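Alanine glyoxylate transaminase (Thermococcus litoralis, PDB 2ZC0) catalyses the pyridoxal-phosphate-dependent transfer of the amino group of alanine to glyoxylate, giving pyruvate and glycine. Local coordinates at the interface of chains A and B and the interface of chains A and C. Numbering follows the deposited sequence. Chains: chain A/B/C, Alanine glyoxylate transaminase.

Contact 1: the interface of chains A and B. Residues chain A 44, 46-47, 49, 51, 384; chain B 62, 65-66, 69-70.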
loop_
_atom_site.group_PDB
_atom_site.type_symbol
_atom_site.label_atom_id
_atom_site.label_comp_id
_atom_site.label_asym_id
_atom_site.label_seq_id
_atom_site.Cartn_x
_atom_site.Cartn_y
_atom_site.Cartn_z
ATOM N N PRO A 44 -16.729 -11.788 30.717
ATOM C CA PRO A 44 -18.032 -12.011 31.345
ATOM C C PRO A 44 -17.682 -12.698 32.664
ATOM O O PRO A 44 -16.527 -13.087 32.847
ATOM C CB PRO A 44 -18.711 -12.966 30.377
ATOM C CG PRO A 44 -17.553 -13.786 29.871
ATOM C CD PRO A 44 -16.536 -12.699 29.575
ATOM N N PRO A 46 -17.253 -15.718 34.803
ATOM C CA PRO A 46 -17.163 -17.158 34.541
ATOM C C PRO A 46 -18.111 -17.994 35.396
ATOM O O PRO A 46 -18.393 -19.152 35.076
ATOM C CB PRO A 46 -15.690 -17.468 34.810
ATOM C CG PRO A 46 -15.339 -16.482 35.880
ATOM C CD PRO A 46 -16.007 -15.213 35.408
ATOM N N GLU A 47 -18.602 -17.401 36.481
ATOM C CA GLU A 47 -19.531 -18.086 37.375
ATOM C C GLU A 47 -20.976 -17.864 36.930
ATOM O O GLU A 47 -21.873 -18.606 37.328
ATOM C CB GLU A 47 -19.347 -17.603 38.825
ATOM C CG GLU A 47 -17.954 -17.852 39.406
ATOM C CD GLU A 47 -17.408 -19.225 39.055
ATOM O OE1 GLU A 47 -18.149 -20.223 39.193
ATOM O OE2 GLU A 47 -16.232 -19.304 38.642
ATOM N N ILE A 49 -21.732 -18.005 33.845
ATOM C CA ILE A 49 -21.805 -18.807 32.634
ATOM C C ILE A 49 -21.950 -20.255 33.088
ATOM O O ILE A 49 -21.266 -20.700 34.009
ATOM C CB ILE A 49 -20.529 -18.631 31.786
ATOM C CG1 ILE A 49 -20.528 -17.222 31.177
ATOM C CG2 ILE A 49 -20.446 -19.722 30.712
ATOM C CD1 ILE A 49 -19.288 -16.874 30.382
ATOM N N ARG A 51 -20.763 -23.076 33.003
ATOM C CA ARG A 51 -19.584 -23.867 32.660
ATOM C C ARG A 51 -19.916 -25.337 32.727
ATOM O O ARG A 51 -19.704 -26.078 31.765
ATOM C CB ARG A 51 -18.420 -23.551 33.601
ATOM C CG ARG A 51 -17.960 -22.100 33.529
ATOM C CD ARG A 51 -16.443 -21.956 33.676
ATOM N NE ARG A 51 -15.898 -22.621 34.862
ATOM C CZ ARG A 51 -16.060 -22.199 36.113
ATOM N NH1 ARG A 51 -15.520 -22.885 37.107
ATOM N NH2 ARG A 51 -16.753 -21.094 36.371
ATOM N N ARG A 384 -17.101 -8.882 35.304
ATOM C CA ARG A 384 -16.232 -9.913 35.889
ATOM C C ARG A 384 -16.131 -9.938 37.416
ATOM O O ARG A 384 -16.310 -10.990 38.042
ATOM C CB ARG A 384 -14.817 -9.803 35.318
ATOM C CG ARG A 384 -14.085 -11.124 35.319
ATOM C CD ARG A 384 -12.663 -10.996 35.811
ATOM N NE ARG A 384 -12.561 -11.068 37.268
ATOM C CZ ARG A 384 -12.655 -10.028 38.094
ATOM N NH1 ARG A 384 -12.855 -8.809 37.604
ATOM N NH2 ARG A 384 -12.538 -10.210 39.411
ATOM N N LEU B 62 -13.747 -27.059 31.540
ATOM C CA LEU B 62 -14.839 -26.103 31.624
ATOM C C LEU B 62 -15.437 -25.941 33.014
ATOM O O LEU B 62 -15.791 -24.831 33.403
ATOM C CB LEU B 62 -15.942 -26.460 30.629
ATOM C CG LEU B 62 -15.642 -26.026 29.196
ATOM C CD1 LEU B 62 -16.741 -26.518 28.288
ATOM C CD2 LEU B 62 -15.517 -24.496 29.130
ATOM N N GLU B 65 -11.866 -25.007 35.543
ATOM C CA GLU B 65 -11.080 -23.812 35.249
ATOM C C GLU B 65 -11.892 -22.668 34.650
ATOM O O GLU B 65 -12.230 -22.685 33.461
ATOM C CB GLU B 65 -9.915 -24.149 34.317
ATOM C CG GLU B 65 -9.072 -22.946 33.981
ATOM C CD GLU B 65 -8.541 -22.242 35.218
ATOM O OE1 GLU B 65 -7.660 -22.810 35.890
ATOM O OE2 GLU B 65 -9.004 -21.120 35.520
ATOM N N PRO B 66 -12.197 -21.646 35.467
ATOM C CA PRO B 66 -12.974 -20.477 35.041
ATOM C C PRO B 66 -12.340 -19.696 33.883
ATOM O O PRO B 66 -13.036 -19.000 33.144
ATOM C CB PRO B 66 -13.102 -19.655 36.331
ATOM C CG PRO B 66 -11.867 -20.020 37.092
ATOM C CD PRO B 66 -11.754 -21.506 36.864
ATOM N N VAL B 69 -13.107 -20.059 29.839
ATOM C CA VAL B 69 -14.247 -19.376 29.244
ATOM C C VAL B 69 -13.984 -17.879 29.008
ATOM O O VAL B 69 -14.814 -17.164 28.431
ATOM C CB VAL B 69 -15.491 -19.596 30.178
ATOM C CG1 VAL B 69 -16.244 -18.306 30.421
ATOM C CG2 VAL B 69 -16.397 -20.647 29.581
ATOM N N MET B 70 -12.817 -17.416 29.436
ATOM C CA MET B 70 -12.463 -16.014 29.289
ATOM C C MET B 70 -11.268 -15.780 28.371
ATOM O O MET B 70 -10.599 -16.721 27.949
ATOM C CB MET B 70 -12.131 -15.410 30.658
ATOM C CG MET B 70 -13.233 -15.477 31.718
ATOM S SD MET B 70 -12.620 -14.676 33.209
ATOM C CE MET B 70 -11.828 -16.036 34.026
#
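The guanidinium of A:Arg51 lies against the start of the short helix of chain B: CA of B:Pro66 sits over the centre of one face, 3.6 Å above the plane. The edge of the same group is taken up within chain A by the backbone carbonyl of A:Pro46 and the carboxylate of A:Glu47. A:Arg51 NH2 gives a hydrogen bond to A:Pro46 O in the guanidinium plane (2.9 Å) and a salt bridge to A:Glu47 OE2, also 2.9 Å, which it meets from above the carboxylate plane. These two same-chain bonds would limit rotation of the guanidinium. Bends at chi2 and chi3 (-143° and -53°) carry the group to the backbone carbonyl of B:Leu62, with a hydrogen bond of 2.7 Å from A:Arg51 NE to B:Leu62 O. That bond is far from straight, 124° at the hydrogen. A positive group there probably suits the carbonyl-rich end of the B:Leu62 helix.

Packing continues beside this polar cluster. The A:Pro46 ring crosses that of B:Pro66, CB to CB 3.7 Å, and its CG meets the methyl CE of B:Met70 at 4.0 Å. A:Ile49 and B:Val69 meet tip to tip, CD1 to CG1 at a tight 3.4 Å.

Chain A contributes the loop leading into helix 51-64 and that helix's first residue; chain B contributes the end of its own helix 51-64, the 3-10 helix 66-69 and B:Met70, one patch of the homodimer interface, repeated with the chains exchanged by the two-fold.

Contact 2: the interface of chains A and B. Residues chain A 6-10; chain B 117-120, 176.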
loop_
_atom_site.group_PDB
_atom_site.type_symbol
_atom_site.label_atom_id
_atom_site.label_comp_id
_atom_site.label_asym_id
_atom_site.label_seq_id
_atom_site.Cartn_x
_atom_site.Cartn_y
_atom_site.Cartn_z
ATOM N N TYR A 6 14.225 -6.216 8.439
ATOM C CA TYR A 6 13.435 -7.134 7.628
ATOM C C TYR A 6 11.941 -6.840 7.711
ATOM O O TYR A 6 11.150 -7.395 6.941
ATOM C CB TYR A 6 13.718 -8.584 8.047
ATOM C CG TYR A 6 15.201 -8.889 8.137
ATOM C CD1 TYR A 6 15.927 -8.561 9.285
ATOM C CD2 TYR A 6 15.893 -9.454 7.057
ATOM C CE1 TYR A 6 17.300 -8.780 9.362
ATOM C CE2 TYR A 6 17.275 -9.679 7.126
ATOM C CZ TYR A 6 17.966 -9.337 8.285
ATOM O OH TYR A 6 19.321 -9.542 8.391
ATOM N N LEU A 7 11.552 -5.960 8.631
ATOM C CA LEU A 7 10.138 -5.620 8.798
ATOM C C LEU A 7 9.528 -4.988 7.557
ATOM O O LEU A 7 10.229 -4.408 6.733
ATOM C CB LEU A 7 9.949 -4.653 9.982
ATOM C CG LEU A 7 10.191 -5.181 11.395
ATOM C CD1 LEU A 7 10.157 -4.019 12.357
ATOM C CD2 LEU A 7 9.148 -6.212 11.775
ATOM N N ALA A 8 8.218 -5.118 7.404
ATOM C CA ALA A 8 7.572 -4.479 6.269
ATOM C C ALA A 8 7.358 -3.046 6.761
ATOM O O ALA A 8 7.243 -2.811 7.965
ATOM C CB ALA A 8 6.241 -5.147 5.972
ATOM N N GLY A 9 7.332 -2.085 5.844
ATOM C CA GLY A 9 7.107 -0.709 6.252
ATOM C C GLY A 9 5.812 -0.621 7.049
ATOM O O GLY A 9 5.770 0.006 8.094
ATOM N N ARG A 10 4.758 -1.281 6.575
ATOM C CA ARG A 10 3.478 -1.236 7.268
ATOM C C ARG A 10 3.515 -1.780 8.697
ATOM O O ARG A 10 2.558 -1.600 9.440
ATOM C CB ARG A 10 2.401 -1.958 6.460
ATOM C CG ARG A 10 2.816 -3.293 5.876
ATOM C CD ARG A 10 1.600 -4.023 5.316
ATOM N NE ARG A 10 0.766 -3.133 4.509
ATOM C CZ ARG A 10 -0.568 -3.077 4.564
ATOM N NH1 ARG A 10 -1.247 -3.863 5.393
ATOM N NH2 ARG A 10 -1.221 -2.221 3.793
ATOM N N VAL B 117 3.441 -8.655 9.029
ATOM C CA VAL B 117 4.558 -7.950 9.618
ATOM C C VAL B 117 5.807 -7.947 8.737
ATOM O O VAL B 117 6.657 -7.055 8.846
ATOM C CB VAL B 117 4.888 -8.566 10.994
ATOM C CG1 VAL B 117 6.350 -8.357 11.346
ATOM C CG2 VAL B 117 4.020 -7.924 12.051
ATOM N N LEU B 118 5.914 -8.924 7.845
ATOM C CA LEU B 118 7.091 -9.010 7.003
ATOM C C LEU B 118 6.921 -8.661 5.536
ATOM O O LEU B 118 7.918 -8.513 4.832
ATOM C CB LEU B 118 7.688 -10.414 7.120
ATOM C CG LEU B 118 8.065 -10.832 8.536
ATOM C CD1 LEU B 118 8.538 -12.269 8.526
ATOM C CD2 LEU B 118 9.140 -9.882 9.076
ATOM N N ILE B 119 5.678 -8.508 5.078
ATOM C CA ILE B 119 5.432 -8.219 3.663
ATOM C C ILE B 119 4.886 -6.852 3.262
ATOM O O ILE B 119 3.816 -6.449 3.707
ATOM C CB ILE B 119 4.470 -9.269 3.050
ATOM C CG1 ILE B 119 5.089 -10.668 3.119
ATOM C CG2 ILE B 119 4.176 -8.929 1.589
ATOM C CD1 ILE B 119 4.038 -11.753 2.969
ATOM N N ASP B 120 5.624 -6.140 2.416
ATOM C CA ASP B 120 5.157 -4.862 1.881
ATOM C C ASP B 120 4.644 -5.240 0.491
ATOM O O ASP B 120 5.195 -6.134 -0.166
ATOM C CB ASP B 120 6.293 -3.830 1.746
ATOM C CG ASP B 120 6.602 -3.099 3.054
ATOM O OD1 ASP B 120 5.668 -2.567 3.698
ATOM O OD2 ASP B 120 7.789 -3.046 3.436
ATOM N N LYS B 176 13.123 -11.190 0.158
ATOM C CA LYS B 176 13.513 -11.187 1.552
ATOM C C LYS B 176 13.237 -12.492 2.287
ATOM O O LYS B 176 14.021 -12.909 3.142
ATOM C CB LYS B 176 12.756 -10.048 2.238
ATOM C CG LYS B 176 12.746 -10.061 3.747
ATOM C CD LYS B 176 11.568 -9.200 4.318
ATOM C CE LYS B 176 11.498 -7.790 3.700
ATOM N NZ LYS B 176 10.528 -6.889 4.398
#
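B:Asp120 reaches from the loop after helix 106-118 to the backbone of A:Gly9 and A:Arg10. From CB, the chain turns so that CG stands anti to its own carbonyl carbon (chi1 -83°), which directs the carboxylate at chain A. B:Asp120 CG packs on the methyl CB of A:Ala8 at 3.6 Å. At the tip, B:Asp120 OD2 accepts a nearly straight hydrogen bond from A:Gly9 N (2.6 Å, 166° at the hydrogen). B:Asp120 OD1 takes a second bond from A:Gly9 N at 2.8 Å, strongly bent at 116°, and a longer one from A:Arg10 N at 3.3 Å. Every one of these bonds uses a syn lone pair, and the carboxylate thus caps the first N-H groups of the 3-10 helix 9-13, whose positive end is likely to favour a charged aspartate.

Beside it, A:Ala8 N donates a hydrogen bond to B:Val117 O, and CD2 of A:Leu7 lies alongside CG1 of B:Val117, 3.6 Å apart. The ammonium NZ of B:Lys176 links the chains further: it donates to A:Tyr6 O at 2.7 Å, from above the carbonyl plane, and to B:Leu118 O at 3.1 Å.

Together the bonds fasten the N-terminal segment of one subunit along the body of the other, helping to hold the homodimer together.

Contact 3: the interface of chains A and C. Residues chain A 122-124, 172-174; chain C 4, 7, 12, 14.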
loop_
_atom_site.group_PDB
_atom_site.type_symbol
_atom_site.label_atom_id
_atom_site.label_comp_id
_atom_site.label_asym_id
_atom_site.label_seq_id
_atom_site.Cartn_x
_atom_site.Cartn_y
_atom_site.Cartn_z
ATOM N N GLY A 122 -4.651 4.941 4.012
ATOM C CA GLY A 122 -4.928 6.353 3.815
ATOM C C GLY A 122 -6.408 6.686 3.946
ATOM O O GLY A 122 -6.789 7.831 4.200
ATOM N N ASP A 123 -7.257 5.683 3.765
ATOM C CA ASP A 123 -8.693 5.891 3.887
ATOM C C ASP A 123 -9.006 6.437 5.278
ATOM O O ASP A 123 -8.375 6.055 6.266
ATOM C CB ASP A 123 -9.464 4.575 3.735
ATOM C CG ASP A 123 -9.656 4.143 2.290
ATOM O OD1 ASP A 123 -9.269 4.880 1.359
ATOM O OD2 ASP A 123 -10.221 3.043 2.096
ATOM N N VAL A 124 -9.980 7.338 5.349
ATOM C CA VAL A 124 -10.405 7.886 6.629
ATOM C C VAL A 124 -11.605 7.058 7.040
ATOM O O VAL A 124 -12.481 6.793 6.234
ATOM C CB VAL A 124 -10.866 9.350 6.519
ATOM C CG1 VAL A 124 -11.723 9.723 7.744
ATOM C CG2 VAL A 124 -9.662 10.268 6.413
ATOM N N GLY A 172 -11.244 17.759 0.884
ATOM C CA GLY A 172 -10.965 16.836 -0.199
ATOM C C GLY A 172 -10.598 15.451 0.311
ATOM O O GLY A 172 -9.984 14.670 -0.402
ATOM N N GLN A 173 -10.977 15.150 1.550
ATOM C CA GLN A 173 -10.675 13.864 2.160
ATOM C C GLN A 173 -11.660 12.782 1.737
ATOM O O GLN A 173 -12.862 13.021 1.616
ATOM C CB GLN A 173 -10.685 13.969 3.695
ATOM C CG GLN A 173 -9.575 14.835 4.278
ATOM C CD GLN A 173 -8.213 14.153 4.265
ATOM O OE1 GLN A 173 -7.993 13.153 4.962
ATOM N NE2 GLN A 173 -7.289 14.694 3.476
ATOM N N LYS A 174 -11.141 11.578 1.541
ATOM C CA LYS A 174 -11.982 10.462 1.161
ATOM C C LYS A 174 -12.373 9.643 2.377
ATOM O O LYS A 174 -11.524 9.227 3.161
ATOM C CB LYS A 174 -11.261 9.565 0.172
ATOM C CG LYS A 174 -11.962 8.243 -0.047
ATOM C CD LYS A 174 -11.093 7.335 -0.877
ATOM C CE LYS A 174 -11.687 5.962 -1.018
ATOM N NZ LYS A 174 -10.598 5.018 -1.420
ATOM N N THR C 4 -14.864 13.174 -4.493
ATOM C CA THR C 4 -14.165 12.654 -3.328
ATOM C C THR C 4 -14.272 11.130 -3.237
ATOM O O THR C 4 -13.380 10.464 -2.709
ATOM C CB THR C 4 -14.730 13.341 -2.056
ATOM O OG1 THR C 4 -13.726 14.186 -1.482
ATOM C CG2 THR C 4 -15.217 12.336 -1.054
ATOM N N LEU C 7 -11.441 9.282 -5.300
ATOM C CA LEU C 7 -10.056 9.431 -4.892
ATOM C C LEU C 7 -9.492 8.125 -4.357
ATOM O O LEU C 7 -10.218 7.266 -3.859
ATOM C CB LEU C 7 -9.942 10.518 -3.812
ATOM C CG LEU C 7 -10.247 11.966 -4.206
ATOM C CD1 LEU C 7 -10.384 12.829 -2.944
ATOM C CD2 LEU C 7 -9.154 12.501 -5.104
ATOM N N ASN C 12 -5.443 10.846 0.545
ATOM C CA ASN C 12 -5.634 11.508 1.848
ATOM C C ASN C 12 -4.286 11.815 2.504
ATOM O O ASN C 12 -4.236 12.515 3.515
ATOM C CB ASN C 12 -6.420 10.644 2.845
ATOM C CG ASN C 12 -7.868 10.432 2.450
ATOM O OD1 ASN C 12 -8.514 9.502 2.946
ATOM N ND2 ASN C 12 -8.392 11.289 1.572
ATOM N N ILE C 14 -2.049 13.317 0.907
ATOM C CA ILE C 14 -1.705 14.598 0.315
ATOM C C ILE C 14 -2.374 15.703 1.128
ATOM O O ILE C 14 -3.583 15.646 1.368
ATOM C CB ILE C 14 -2.226 14.702 -1.103
ATOM C CG1 ILE C 14 -1.719 13.529 -1.940
ATOM C CG2 ILE C 14 -1.796 16.026 -1.703
ATOM C CD1 ILE C 14 -2.353 13.465 -3.309
#
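C:Asn12 points its amide at the backbone of A:Gly122 and A:Lys174, where its polar contacts need a cautious reading. As modelled, C:Asn12 OD1 lies 2.7 Å from A:Gly122 O and 3.0 Å from A:Lys174 O, acceptor against acceptor. C:Asn12 ND2 in turn faces A:Lys174 N at 2.8 Å, donor against donor. All three mismatches could each become a donor-acceptor pair if the amide were flipped end for end, so the modelled orientation is doubtful, and the amide probably pairs with the backbone of chain A in the reversed sense.

Among charged groups, A:Lys174 NZ forms a salt bridge with A:Asp123 OD1 within its own chain (3.1 Å), on the syn side but 24° out of the carboxylate plane. CG stands anti to the backbone N (chi1 168°) and the chain runs extended past C:Leu7, and A:Lys174 NZ makes a weak hydrogen bond of 3.3 Å to C:Leu7 O. An alanine in place of A:Lys174 would probably leave A:Asp123 without its charged mate and C:Leu7 O without this donor.

A second weak hydrogen bond runs from the C:Thr4 hydroxyl OG1 to A:Gln173 O, at 3.4 Å.

By van der Waals contact, the A:Gln173 amide crosses that of C:Asn12, with planes 34° apart; A:Gln173 OE1 lies 3.6 Å from CB of C:Asn12.

In this A-C interface, which may not be biological, chain A supplies the start of strand 124-129 and loops preceding it and strand 175-180; chain C brings N-terminal 3-10 helices 3-6 and 9-13 with neighbouring residues.

Contact 1 lies about 38 Å from contact 2 and 44 Å from contact 3, between centres of their C-alpha atoms; contacts 2 and 3 are about 24 Å apart. Contacts 1 and 2 pin the A-B pair at separated places, consistent with the homodimer. Contacts 2 and 3 use the same N-terminal stretch, including Leu7 and part of 3-10 helix 9-13, against neighbouring surfaces of another subunit: residues 117-120 and 176 in contact 2, 122-124 and 172-174 in contact 3. Contact 3 joins A to C in the deposited four-chain assembly, possibly linking dimers, though the structure alone does not show that this tetramer forms in solution.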